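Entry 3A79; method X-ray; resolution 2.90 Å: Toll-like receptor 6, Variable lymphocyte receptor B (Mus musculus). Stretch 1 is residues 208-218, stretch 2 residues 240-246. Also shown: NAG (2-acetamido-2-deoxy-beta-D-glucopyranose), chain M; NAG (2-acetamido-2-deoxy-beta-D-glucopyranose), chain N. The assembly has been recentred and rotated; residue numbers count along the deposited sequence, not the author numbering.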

# COMPACT_ATOMS: atom_id res chain seq x y z
N LEU B 208 33.52 -2.13 16.62
CA LEU B 208 33.92 -2.80 15.42
C LEU B 208 34.34 -4.21 15.82
O LEU B 208 34.91 -4.40 16.89
CB LEU B 208 35.06 -2.03 14.76
CG LEU B 208 34.54 -0.69 14.21
CD1 LEU B 208 35.64 0.16 13.60
CD2 LEU B 208 33.45 -0.99 13.17
N PHE B 209 33.98 -5.19 15.00
CA PHE B 209 34.34 -6.57 15.26
C PHE B 209 35.84 -6.70 15.19
O PHE B 209 36.45 -6.35 14.18
CB PHE B 209 33.70 -7.47 14.20
CG PHE B 209 34.27 -8.87 14.16
CD1 PHE B 209 33.69 -9.89 14.90
CD2 PHE B 209 35.38 -9.15 13.38
CE1 PHE B 209 34.22 -11.17 14.87
CE2 PHE B 209 35.90 -10.43 13.34
CZ PHE B 209 35.32 -11.44 14.08
N SER B 210 36.46 -7.19 16.26
CA SER B 210 37.92 -7.22 16.28
C SER B 210 38.48 -8.50 16.89
O SER B 210 39.33 -8.45 17.75
CB SER B 210 38.48 -6.00 17.01
OG SER B 210 38.36 -6.13 18.41
N VAL B 211 38.01 -9.64 16.43
CA VAL B 211 38.54 -10.89 16.95
C VAL B 211 39.63 -11.49 16.07
O VAL B 211 39.46 -11.66 14.85
CB VAL B 211 37.44 -11.90 17.23
CG1 VAL B 211 38.03 -13.16 17.82
CG2 VAL B 211 36.46 -11.32 18.19
N GLN B 212 40.77 -11.80 16.70
CA GLN B 212 41.91 -12.38 16.02
C GLN B 212 42.20 -13.82 16.47
O GLN B 212 43.19 -14.40 16.07
CB GLN B 212 43.15 -11.52 16.25
CG GLN B 212 43.31 -10.34 15.29
CD GLN B 212 44.51 -9.47 15.62
OE1 GLN B 212 44.39 -8.24 15.70
NE2 GLN B 212 45.66 -10.09 15.84
N VAL B 213 41.34 -14.38 17.31
CA VAL B 213 41.47 -15.77 17.73
C VAL B 213 41.31 -16.72 16.55
O VAL B 213 40.34 -16.64 15.79
CB VAL B 213 40.40 -16.12 18.80
CG1 VAL B 213 40.24 -17.62 18.93
CG2 VAL B 213 40.76 -15.50 20.14
N ASN B 214 42.27 -17.64 16.41
CA ASN B 214 42.21 -18.70 15.41
C ASN B 214 41.33 -19.85 15.92
O ASN B 214 41.74 -20.60 16.81
CB ASN B 214 43.64 -19.18 15.09
CG ASN B 214 43.73 -20.03 13.82
OD1 ASN B 214 42.78 -20.13 13.05
ND2 ASN B 214 44.91 -20.63 13.59
N MET B 215 40.12 -19.99 15.38
CA MET B 215 39.19 -21.01 15.86
C MET B 215 39.00 -22.20 14.95
O MET B 215 38.36 -22.10 13.91
CB MET B 215 37.81 -20.40 16.13
CG MET B 215 37.81 -19.40 17.24
SD MET B 215 36.27 -19.42 18.13
CE MET B 215 36.65 -18.16 19.35
N SER B 216 39.52 -23.34 15.37
CA SER B 216 39.28 -24.57 14.63
C SER B 216 38.00 -25.28 15.06
O SER B 216 37.56 -25.19 16.21
CB SER B 216 40.48 -25.50 14.75
OG SER B 216 41.63 -24.88 14.19
N VAL B 217 37.39 -25.98 14.11
CA VAL B 217 36.30 -26.89 14.41
C VAL B 217 36.42 -28.08 13.47
O VAL B 217 36.82 -27.92 12.33
CB VAL B 217 34.92 -26.22 14.20
CG1 VAL B 217 33.80 -27.24 14.38
CG2 VAL B 217 34.74 -25.08 15.16
N ASN B 218 36.06 -29.26 13.96
CA ASN B 218 36.01 -30.44 13.11
C ASN B 218 34.59 -30.64 12.57
O ASN B 218 34.30 -30.37 11.41
CB ASN B 218 36.45 -31.69 13.88
CG ASN B 218 37.09 -31.36 15.21
OD1 ASN B 218 38.23 -31.75 15.48
ND2 ASN B 218 36.36 -30.63 16.06
N THR B 240 38.67 -13.55 7.71
CA THR B 240 39.74 -14.40 8.22
C THR B 240 39.29 -15.25 9.40
O THR B 240 39.58 -16.46 9.47
CB THR B 240 40.91 -13.55 8.72
OG1 THR B 240 41.45 -12.78 7.64
CG2 THR B 240 41.96 -14.44 9.30
N PHE B 241 38.59 -14.62 10.34
CA PHE B 241 38.13 -15.30 11.53
C PHE B 241 37.18 -16.43 11.14
O PHE B 241 37.14 -17.48 11.79
CB PHE B 241 37.45 -14.32 12.49
CG PHE B 241 36.70 -14.98 13.60
CD1 PHE B 241 37.32 -15.27 14.81
CD2 PHE B 241 35.35 -15.31 13.45
CE1 PHE B 241 36.61 -15.87 15.85
CE2 PHE B 241 34.65 -15.92 14.48
CZ PHE B 241 35.28 -16.21 15.68
N LEU B 242 36.42 -16.21 10.07
CA LEU B 242 35.41 -17.16 9.62
C LEU B 242 36.07 -18.28 8.84
O LEU B 242 35.60 -19.42 8.84
CB LEU B 242 34.39 -16.48 8.70
CG LEU B 242 33.22 -15.68 9.25
CD1 LEU B 242 32.55 -14.90 8.13
CD2 LEU B 242 32.22 -16.60 9.88
N SER B 243 37.15 -17.93 8.15
CA SER B 243 37.83 -18.85 7.25
C SER B 243 38.04 -20.24 7.83
O SER B 243 37.85 -21.23 7.14
CB SER B 243 39.16 -18.27 6.79
OG SER B 243 39.95 -19.28 6.18
N GLU B 244 38.43 -20.31 9.10
CA GLU B 244 38.77 -21.59 9.71
C GLU B 244 37.60 -22.33 10.39
O GLU B 244 37.63 -23.55 10.54
CB GLU B 244 39.94 -21.42 10.68
CG GLU B 244 40.76 -22.69 10.89
CD GLU B 244 41.37 -23.22 9.61
OE1 GLU B 244 41.83 -22.40 8.77
OE2 GLU B 244 41.40 -24.46 9.43
N LEU B 245 36.56 -21.59 10.80
CA LEU B 245 35.36 -22.23 11.32
C LEU B 245 34.57 -22.79 10.14
O LEU B 245 33.69 -23.63 10.29
CB LEU B 245 34.50 -21.23 12.11
CG LEU B 245 35.14 -20.63 13.36
CD1 LEU B 245 34.44 -19.36 13.79
CD2 LEU B 245 35.13 -21.63 14.50
N THR B 246 34.93 -22.32 8.95
CA THR B 246 34.16 -22.59 7.75
C THR B 246 34.80 -23.62 6.81
O THR B 246 34.12 -24.17 5.93
CB THR B 246 33.94 -21.30 6.99
OG1 THR B 246 32.72 -20.71 7.45
CG2 THR B 246 33.85 -21.58 5.50
C1 NAG M . 44.82 -21.81 12.74
C2 NAG M . 46.00 -21.83 11.76
C3 NAG M . 45.94 -23.09 10.89
C4 NAG M . 46.00 -24.32 11.78
C5 NAG M . 44.95 -24.31 12.90
C6 NAG M . 45.33 -25.37 13.96
C7 NAG M . 45.65 -19.42 11.10
C8 NAG M . 46.49 -18.51 11.95
N2 NAG M . 46.14 -20.65 10.89
O3 NAG M . 47.02 -23.11 9.98
O4 NAG M . 45.87 -25.46 10.96
O5 NAG M . 44.79 -23.02 13.51
O6 NAG M . 44.32 -25.74 14.88
O7 NAG M . 44.59 -19.02 10.61
C1 NAG N . 35.28 -34.79 16.72
C2 NAG N . 35.13 -36.29 16.40
C3 NAG N . 36.36 -37.05 16.88
C4 NAG N . 37.61 -36.50 16.20
C5 NAG N . 37.75 -34.98 16.35
C6 NAG N . 38.80 -34.47 15.33
C7 NAG N . 32.77 -36.37 17.24
C8 NAG N . 31.79 -36.11 16.12
N2 NAG N . 33.92 -36.94 16.90
O3 NAG N . 36.23 -38.43 16.59
O4 NAG N . 38.73 -37.19 16.73
O5 NAG N . 36.52 -34.28 16.19
O6 NAG N . 39.31 -33.17 15.53
O7 NAG N . 32.47 -36.08 18.40

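Strand 214-217 and the helix of the second stretch run nearly parallel, their axes 17° apart and 6.6 Å at closest approach. No hydrogen bond crosses between them, and apolar side-chain contacts account for much of the packing, with backbone oxygens close by.

Phe241 is the anchor, with the largest covered area. Its CA-to-CB bond points toward the first stretch, with chi1 in t, and the side chain packs against Phe209, Val211 and Met215, with Val213 O 3.5 Å from Phe241 CD1. Phe209 meets it edge to face, the planes at 72° and the centroids 5.6 Å apart, an arrangement that sets the slightly positive ring edge against the electron-rich face. Val211 CG1 packs 3.6 Å from Phe241 CE1, and Met215 CG lies 4.0 Å from the same CE1 atom.

Four residues on, Leu245 starts sideways but its end comes nearer the first stretch. There its CD2 sits 3.4 Å from Met215 CB and 3.5 Å from Val217 CG2, so a single methyl serves two residues of the first stretch. Met215 thus bridges both anchors.

The CA-to-CB bond of Glu244 also points toward the first stretch, yet it contributes aliphatic carbon: its CG lies 3.9 Å from Asn214 OD1 and 4.1 Å from Ser216 OG. The rule is apolar anchors four residues apart, with polar residues alongside carrying sugar: Asn214 ND2 is bonded covalently to C1 of the chain M NAG, whose O6 hydrogen-bonds Ser216 OG at 2.9 Å.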